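Local coordinates for ABC transporter periplasmic substrate-binding protein (Desulfovibrio alaskensis, PDB 5MY5) that binds tungstate with high selectivity in the periplasm and probably delivers it to an ABC transporter for uptake, at residues Ala202-Gly206 with Asn207-Lys211; Phe261-Gly265 with Lys266-Thr270; Met30-Thr33 with Thr34-Asn38; Thr60-Thr64 with Gly65-Lys69. The protein carries 2 engineered substitutions. All coordinates share one frame; numbering follows the deposited sequence. Where two conformers were deposited one is given.

How the contacts relate
All four contacts are local turns or helix starts reaching one mixed sheet. Contact 3 lies nearest the chain's centre and is built on hydroxyls, three of its touching residues being buried threonines. Contact 4, about 8 Å away between centres, repeats its strand-to-helix step nearer the surface, with apolar packing instead of paired hydroxyls. The two join through neighbouring parallel strands 27-33 and 56-62, where Thr-32 N and Thr-60 O probably hydrogen-bond. Contacts 1 and 2 each hold a type I' beta turn, the first ending helix 194-203, the second closing a hairpin. They touch through Ala-202 and Met-264, contact 1 being largely exposed and contact 2 partly buried, at Leu-268 and Phe-269.

Contact 1: Ala202-Gly206 with Asn207-Lys211; sequences ASMDG and NPPLK
Met-204 meets Asn-207 and both prolines that follow it. Its carbonyl O accepts the backbone N-H of Asn-207 at 2.9 Å, with the donor lifted 46° out of the carbonyl plane. The side chain of Met-204 then crosses the prolines. CB of Met-204 lies 3.7 Å from CA of Pro-208, and the two CB atoms are 3.9 Å apart. Because the chain bends at both chi2 (-84°) and chi3 (-49°), the methyl CE swings round to meet CD of Pro-209 at 3.9 Å, the two side chains crossing at about a right angle. On the following strand Lys-211 reaches back. Its NZ donates to Pro-208 O at 2.6 Å, in the carbonyl plane, and to Asn-207 OD1 at 3.2 Å, somewhat out of the amide plane. Two acceptors thus fix the ammonium group and tie the start of strand 210-214 to the turn. Farther out, Pro-208 is buried against Tyr-197, Tyr-200 and Glu-201 of helix 194-203, and Pro-209 also rests on Tyr-200, while backbone bonds of Pro-209 and Lys-211 reach Ala-113 and Gly-111. The reversal that positions all this comes from Asp-205 and Gly-206, both with positive phi. Asp-205 N bonds to Ala-202 O at 3.0 Å and Gly-206 N to Glu-201 O, which closes the helix. The arrangement is a Schellman motif with Asp-205 at C-prime, merged with a type I' beta turn from Met-204 to Asn-207 that leads from helix to strand.

Contact 2: Phe261-Gly265 with Lys266-Thr270; sequences FKLMG and KALFT
Leu-263 and Lys-266 pair through two backbone hydrogen bonds. Leu-263 N donates to Lys-266 O at 2.9 Å in the carbonyl plane, and Lys-266 N donates to Leu-263 O, also at 2.9 Å, from well above the Leu-263 carbonyl plane. Between them Met-264 and Gly-265, both with positive phi, centre the type I' turn of a tight two-residue beta hairpin. Lys-262 CA adds a CA-H...O contact to Lys-266 O at 3.2 Å. Where the strands part, a water accepts the N-H of Phe-269 at 2.9 Å; its approach to Phe-261 O is too short to trust.

Apolar contacts gather about Phe-261. The two phenylalanine side chains run alongside each other in the same direction, with CD2 of Phe-261 at the edge of the Phe-269 ring, 3.9 Å from its CD2. Leu-268 CD2 sits at the edge of the Phe-261 ring, 4.2 Å from CE2, and equally far from Leu-263 CB.

The extended chain of Lys-266 leads out to a salt bridge with Glu-201 of helix 194-203, the helix on which Leu-263 and Met-264 also rest. Phe-261 and Phe-269 pack on Leu-41 of helix 41-53, and Phe-269 further touches strand 100-112, which strand 266-271 joins antiparallel.

Contact 3: Met30-Thr33 with Thr34-Asn38; sequences MATT and TSTDN
Two groups grip Thr-33 OG1: it shares a hydrogen bond of 2.7 Å with Thr-36 OG1 and makes another with His-82 NE2. A chi1 of 69° sets this hydroxyl between backbone N and carbonyl carbon, turning it over the first turn of the helix, where the two threonine side chains cross at about a right angle. Thr-36 OG1 in turn bonds to Tyr-224 OH, so a chain of polar groups runs from His-82 to Tyr-224 and fixes the rotation of both buried threonines. Thr-33 is the N-cap of helix 34-39; the axes of segments 30-33 and 34-38 stand at 88°. Such a strand-to-helix corner, with hydroxyls clustered at a helix N-terminus, is consistent with an oxyanion-binding site of the kind periplasmic binding proteins build at helix N-termini, although no tungstate is present here. The i to i+4 bond from Asp-37 N to Thr-33 O is 3.0 Å long and nearly straight at 167°. Beside it, Thr-32 OG1 lies 3.4 Å from both CB and CG2 of Thr-36; its hydrogen bond goes to Leu-80 O on the neighbouring strand 78-81. On strand 56-62, Trp-59 NE1 holds Asp-37 OD1.

Contact 4: Thr60-Thr64 with Gly65-Lys69; sequences TAVGT and GKALK
Val-62 and Lys-66 cross obliquely where strand 56-62 bends into helix 64-72. Val-62 CB lies 3.8 Å from CG of Lys-66, and its CG2 is equally far from Lys-66 CB. Lys-66 carries CG anti to its own N (chi1 -174°), which lays the first methylenes of the chain against the valine, while the ammonium group continues past the valine. The valine branch CG2, set between backbone N and carbonyl carbon by a chi1 of -69°, turns into the helix and comes within 3.4 Å of Ala-67 N and 3.8 Å of Ala-67 CB. One methyl group thus packs against both the alanine and the start of the lysine chain.

Across the helix start, Thr-64 and Leu-68, one turn apart, extend alongside each other. Thr-64 CG2 faces Leu-68 CD1 in one of two leucine conformers, so this touch is less certain than the backbone beneath it. There Leu-68 N donates to Thr-64 O at 2.9 Å, almost perfectly straight at 176°. Ala-67 N likewise reaches Gly-63 O at 2.9 Å, with the donor nearly along the C=O axis. Gly-63 is the N-cap residue, and its own carbonyl and that of Thr-64 accept the opening i to i+4 bonds of the helix.

Ala-67 rests on Ala-31 and Thr-64 on Thr-33, both from strand 27-33. Leu-68 packs on Ala-86 and Phe-90 of helix 84-92. Helix 64-72 forms the crossover of a beta-alpha-beta unit, leading from strand 56-62 past strand 27-33 to strand 78-81, all three parallel.

Contact 1: Ala202-Gly206 with Asn207-Lys211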
# COMPACT_ATOMS: atom_id res chain seq x y z
N ALA A 202 -17.58 6.40 2.51
CA ALA A 202 -18.86 5.62 2.50
C ALA A 202 -19.57 5.55 3.85
O ALA A 202 -20.77 5.66 3.91
CB ALA A 202 -18.62 4.22 1.91
N SER A 203 -18.83 5.43 4.94
CA SER A 203 -19.39 5.58 6.27
C SER A 203 -20.03 6.90 6.59
O SER A 203 -20.82 6.93 7.55
CB SER A 203 -18.35 5.21 7.35
OG SER A 203 -17.50 6.27 7.61
N MET A 204 -19.68 7.96 5.86
CA MET A 204 -20.35 9.25 5.96
C MET A 204 -21.27 9.51 4.77
O MET A 204 -21.40 10.67 4.32
CB MET A 204 -19.33 10.36 6.12
CG MET A 204 -18.29 10.12 7.22
SD MET A 204 -18.71 10.54 8.92
CE MET A 204 -19.34 12.20 8.78
N ASP A 205 -21.89 8.46 4.23
CA ASP A 205 -22.84 8.58 3.07
C ASP A 205 -22.30 9.39 1.92
O ASP A 205 -23.03 10.15 1.29
CB ASP A 205 -24.19 9.22 3.47
CG ASP A 205 -24.87 8.49 4.58
OD1 ASP A 205 -25.26 7.32 4.37
OD2 ASP A 205 -25.05 9.11 5.66
N GLY A 206 -21.01 9.24 1.61
CA GLY A 206 -20.39 9.96 0.51
C GLY A 206 -20.12 11.43 0.69
O GLY A 206 -19.72 12.10 -0.27
N ASN A 207 -20.36 11.96 1.90
CA ASN A 207 -20.19 13.35 2.19
C ASN A 207 -19.45 13.47 3.57
O ASN A 207 -19.92 14.09 4.52
CB ASN A 207 -21.56 14.03 2.29
CG ASN A 207 -21.47 15.54 2.25
OD1 ASN A 207 -20.55 16.14 1.68
ND2 ASN A 207 -22.47 16.17 2.84
N PRO A 208 -18.21 12.94 3.64
CA PRO A 208 -17.42 13.27 4.82
C PRO A 208 -16.90 14.73 4.81
O PRO A 208 -16.75 15.33 3.75
CB PRO A 208 -16.22 12.30 4.67
CG PRO A 208 -16.05 12.26 3.19
CD PRO A 208 -17.46 12.18 2.64
N PRO A 209 -16.47 15.23 6.00
CA PRO A 209 -15.91 16.55 6.05
C PRO A 209 -14.54 16.73 5.51
O PRO A 209 -14.17 17.83 5.18
CB PRO A 209 -15.92 16.88 7.54
CG PRO A 209 -15.88 15.53 8.24
CD PRO A 209 -16.69 14.65 7.31
N LEU A 210 -13.78 15.64 5.37
CA LEU A 210 -12.45 15.64 4.83
C LEU A 210 -12.54 15.08 3.42
O LEU A 210 -13.18 14.08 3.20
CB LEU A 210 -11.53 14.74 5.65
CG LEU A 210 -11.37 15.07 7.12
CD1 LEU A 210 -10.56 13.98 7.77
CD2 LEU A 210 -10.80 16.51 7.32
N LYS A 211 -11.93 15.80 2.53
CA LYS A 211 -11.93 15.51 1.06
C LYS A 211 -10.51 15.20 0.62
O LYS A 211 -9.52 15.64 1.28
CB LYS A 211 -12.50 16.76 0.34
CG LYS A 211 -13.81 17.23 0.90
CD LYS A 211 -14.93 16.22 0.73
CE LYS A 211 -16.28 16.81 1.17
NZ LYS A 211 -17.41 15.81 1.23

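Contact 2: Phe261-Gly265 with Lys266-Thr270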
# COMPACT_ATOMS: atom_id res chain seq x y z
N PHE A 261 -10.78 -3.77 -10.75
CA PHE A 261 -11.20 -4.08 -9.39
C PHE A 261 -11.69 -2.81 -8.73
O PHE A 261 -11.12 -1.75 -8.93
CB PHE A 261 -10.01 -4.66 -8.56
CG PHE A 261 -10.33 -4.95 -7.14
CD1 PHE A 261 -11.07 -6.05 -6.80
CD2 PHE A 261 -9.95 -4.07 -6.11
CE1 PHE A 261 -11.39 -6.35 -5.49
CE2 PHE A 261 -10.30 -4.40 -4.82
CZ PHE A 261 -11.00 -5.49 -4.51
N LYS A 262 -12.76 -2.93 -8.04
CA LYS A 262 -13.40 -1.81 -7.29
C LYS A 262 -13.55 -2.10 -5.87
O LYS A 262 -13.93 -3.20 -5.46
CB LYS A 262 -14.86 -1.58 -7.77
CG LYS A 262 -15.02 -1.47 -9.26
CD LYS A 262 -14.61 -0.12 -9.71
CE LYS A 262 -14.67 -0.07 -11.25
NZ LYS A 262 -13.96 1.10 -11.67
N LEU A 263 -13.32 -1.09 -5.04
CA LEU A 263 -13.69 -1.09 -3.66
C LEU A 263 -14.82 -0.12 -3.45
O LEU A 263 -14.67 1.04 -3.82
CB LEU A 263 -12.43 -0.64 -2.83
CG LEU A 263 -12.69 -0.60 -1.34
CD1 LEU A 263 -12.98 -1.97 -0.75
CD2 LEU A 263 -11.58 0.11 -0.51
N MET A 264 -15.97 -0.63 -3.01
CA MET A 264 -17.20 0.17 -2.89
C MET A 264 -17.41 1.00 -4.15
O MET A 264 -17.68 2.19 -4.12
CB MET A 264 -17.19 1.03 -1.65
CG MET A 264 -17.13 0.14 -0.46
SD MET A 264 -16.97 1.03 1.08
CE MET A 264 -16.78 -0.42 2.10
N GLY A 265 -17.23 0.38 -5.31
CA GLY A 265 -17.46 1.03 -6.56
C GLY A 265 -16.42 1.94 -7.17
O GLY A 265 -16.57 2.53 -8.25
N LYS A 266 -15.28 2.03 -6.47
CA LYS A 266 -14.22 2.95 -6.84
C LYS A 266 -12.91 2.23 -7.15
O LYS A 266 -12.57 1.23 -6.53
CB LYS A 266 -14.05 3.91 -5.66
CG LYS A 266 -15.23 4.89 -5.59
CD LYS A 266 -15.03 6.16 -4.86
CE LYS A 266 -16.28 7.02 -4.86
NZ LYS A 266 -15.97 8.35 -4.30
N ALA A 267 -12.13 2.80 -8.03
CA ALA A 267 -10.86 2.21 -8.49
C ALA A 267 -9.82 2.26 -7.33
O ALA A 267 -9.87 3.20 -6.49
CB ALA A 267 -10.27 3.01 -9.64
N LEU A 268 -8.95 1.23 -7.28
CA LEU A 268 -7.94 1.18 -6.23
C LEU A 268 -6.56 0.89 -6.76
O LEU A 268 -5.56 1.50 -6.28
CB LEU A 268 -8.43 0.20 -5.17
CG LEU A 268 -7.79 0.10 -3.82
CD1 LEU A 268 -8.17 1.33 -3.02
CD2 LEU A 268 -8.31 -1.11 -3.12
N PHE A 269 -6.42 -0.02 -7.72
CA PHE A 269 -5.12 -0.42 -8.26
C PHE A 269 -4.92 -0.00 -9.71
O PHE A 269 -5.87 -0.19 -10.49
CB PHE A 269 -5.01 -1.92 -8.18
CG PHE A 269 -5.01 -2.48 -6.79
CD1 PHE A 269 -3.82 -2.53 -5.97
CD2 PHE A 269 -6.17 -2.96 -6.23
CE1 PHE A 269 -3.85 -3.11 -4.71
CE2 PHE A 269 -6.17 -3.55 -5.02
CZ PHE A 269 -5.07 -3.56 -4.22
N THR A 270 -3.76 0.49 -10.09
CA THR A 270 -3.35 0.74 -11.42
C THR A 270 -2.39 -0.43 -11.78
O THR A 270 -1.29 -0.51 -11.23
CB THR A 270 -2.68 2.11 -11.57
OG1 THR A 270 -3.57 3.11 -11.11
CG2 THR A 270 -2.26 2.36 -12.95
O HOH W 1 -8.62 -1.30 -9.04

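Contact 3: Met30-Thr33 with Thr34-Asn38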
# COMPACT_ATOMS: atom_id res chain seq x y z
N MET A 30 1.56 -18.44 -0.26
CA MET A 30 1.99 -17.03 -0.42
C MET A 30 2.02 -16.36 0.95
O MET A 30 1.19 -16.59 1.74
CB MET A 30 1.02 -16.27 -1.30
CG MET A 30 1.09 -14.76 -1.26
SD MET A 30 -0.14 -13.93 -2.30
CE MET A 30 0.52 -14.30 -3.86
N ALA A 31 2.99 -15.48 1.08
CA ALA A 31 2.96 -14.52 2.13
C ALA A 31 2.73 -13.18 1.56
O ALA A 31 3.39 -12.75 0.59
CB ALA A 31 4.27 -14.52 2.89
N THR A 32 1.80 -12.45 2.17
CA THR A 32 1.50 -11.05 1.78
C THR A 32 1.20 -10.18 3.01
O THR A 32 1.44 -10.66 4.11
CB THR A 32 0.35 -11.08 0.80
OG1 THR A 32 0.15 -9.80 0.15
CG2 THR A 32 -1.00 -11.47 1.42
N THR A 33 0.75 -8.97 2.80
CA THR A 33 0.61 -8.04 3.91
C THR A 33 -0.82 -7.87 4.36
O THR A 33 -1.74 -8.07 3.58
CB THR A 33 1.17 -6.69 3.57
OG1 THR A 33 0.38 -6.00 2.58
CG2 THR A 33 2.60 -6.85 2.99
N THR A 34 -0.98 -7.41 5.61
CA THR A 34 -2.26 -7.12 6.17
C THR A 34 -3.01 -6.10 5.34
O THR A 34 -4.14 -6.29 5.00
CB THR A 34 -2.01 -6.58 7.59
OG1 THR A 34 -1.27 -7.56 8.32
CG2 THR A 34 -3.37 -6.22 8.30
N SER A 35 -2.33 -5.07 4.87
CA SER A 35 -3.00 -4.08 4.08
C SER A 35 -3.51 -4.71 2.78
O SER A 35 -4.63 -4.38 2.30
CB SER A 35 -2.15 -2.83 3.74
OG SER A 35 -0.97 -3.17 3.10
N THR A 36 -2.70 -5.60 2.19
CA THR A 36 -3.10 -6.27 0.94
C THR A 36 -4.40 -7.03 1.18
O THR A 36 -5.39 -6.93 0.39
CB THR A 36 -2.00 -7.19 0.42
OG1 THR A 36 -0.80 -6.43 0.21
CG2 THR A 36 -2.40 -7.76 -0.94
N ASP A 37 -4.38 -7.81 2.21
CA ASP A 37 -5.57 -8.64 2.52
C ASP A 37 -6.80 -7.76 2.74
O ASP A 37 -7.90 -8.07 2.21
CB ASP A 37 -5.27 -9.52 3.69
CG ASP A 37 -6.39 -10.53 3.99
OD1 ASP A 37 -6.67 -11.40 3.15
OD2 ASP A 37 -6.92 -10.46 5.09
N ASN A 38 -6.65 -6.70 3.49
CA ASN A 38 -7.76 -5.76 3.70
C ASN A 38 -8.44 -5.23 2.47
O ASN A 38 -9.65 -4.94 2.59
CB ASN A 38 -7.35 -4.60 4.58
CG ASN A 38 -7.05 -5.04 6.00
OD1 ASN A 38 -7.45 -6.11 6.42
ND2 ASN A 38 -6.34 -4.21 6.72

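Contact 4: Thr60-Thr64 with Gly65-Lys69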
# COMPACT_ATOMS: atom_id res chain seq x y z
N THR A 60 -1.16 -16.09 3.66
CA THR A 60 -1.20 -15.58 4.99
C THR A 60 -0.77 -14.14 4.92
O THR A 60 0.25 -13.79 4.21
CB THR A 60 -0.19 -16.36 5.81
OG1 THR A 60 -0.73 -17.71 5.92
CG2 THR A 60 -0.05 -15.84 7.21
N ALA A 61 -1.53 -13.30 5.64
CA ALA A 61 -1.34 -11.86 5.66
C ALA A 61 -0.79 -11.38 6.98
O ALA A 61 -1.41 -11.60 8.06
CB ALA A 61 -2.68 -11.18 5.37
N VAL A 62 0.39 -10.76 6.92
CA VAL A 62 1.18 -10.35 8.11
C VAL A 62 1.81 -9.04 7.83
O VAL A 62 1.59 -8.49 6.77
CB VAL A 62 2.23 -11.45 8.41
CG1 VAL A 62 1.54 -12.69 8.91
CG2 VAL A 62 3.13 -11.80 7.24
N GLY A 63 2.52 -8.45 8.79
CA GLY A 63 3.30 -7.26 8.44
C GLY A 63 4.43 -7.60 7.47
O GLY A 63 4.88 -8.74 7.33
N THR A 64 4.91 -6.58 6.77
CA THR A 64 5.97 -6.79 5.77
C THR A 64 7.19 -7.56 6.26
O THR A 64 7.72 -8.49 5.60
CB THR A 64 6.39 -5.43 5.12
OG1 THR A 64 5.25 -4.82 4.50
CG2 THR A 64 7.48 -5.64 4.10
N GLY A 65 7.74 -7.10 7.40
CA GLY A 65 8.89 -7.82 7.93
C GLY A 65 8.67 -9.30 8.14
O GLY A 65 9.53 -10.12 7.78
N LYS A 66 7.52 -9.58 8.69
CA LYS A 66 7.15 -10.97 8.97
C LYS A 66 6.94 -11.77 7.67
O LYS A 66 7.29 -12.93 7.63
CB LYS A 66 5.87 -10.99 9.81
CG LYS A 66 5.44 -12.39 10.29
CD LYS A 66 6.53 -13.14 11.13
CE LYS A 66 6.12 -14.58 11.38
NZ LYS A 66 4.64 -14.80 11.40
N ALA A 67 6.40 -11.10 6.64
CA ALA A 67 6.24 -11.77 5.31
C ALA A 67 7.55 -12.14 4.77
O ALA A 67 7.76 -13.23 4.24
CB ALA A 67 5.49 -10.89 4.36
N LEU A 68 8.49 -11.19 4.78
CA LEU A 68 9.84 -11.43 4.33
C LEU A 68 10.50 -12.56 5.10
O LEU A 68 11.12 -13.44 4.51
CB LEU A 68 10.64 -10.12 4.44
CG LEU A 68 10.14 -9.14 3.38
CD1 LEU A 68 10.38 -7.69 3.74
CD2 LEU A 68 10.79 -9.45 2.07
N LYS A 69 10.31 -12.55 6.42
CA LYS A 69 10.83 -13.60 7.30
C LYS A 69 10.25 -14.97 6.92
O LYS A 69 10.99 -15.92 6.91
CB LYS A 69 10.61 -13.31 8.79
CG LYS A 69 11.62 -12.32 9.39
CD LYS A 69 11.66 -12.27 10.94
CE LYS A 69 10.43 -11.61 11.56
NZ LYS A 69 10.26 -10.15 11.31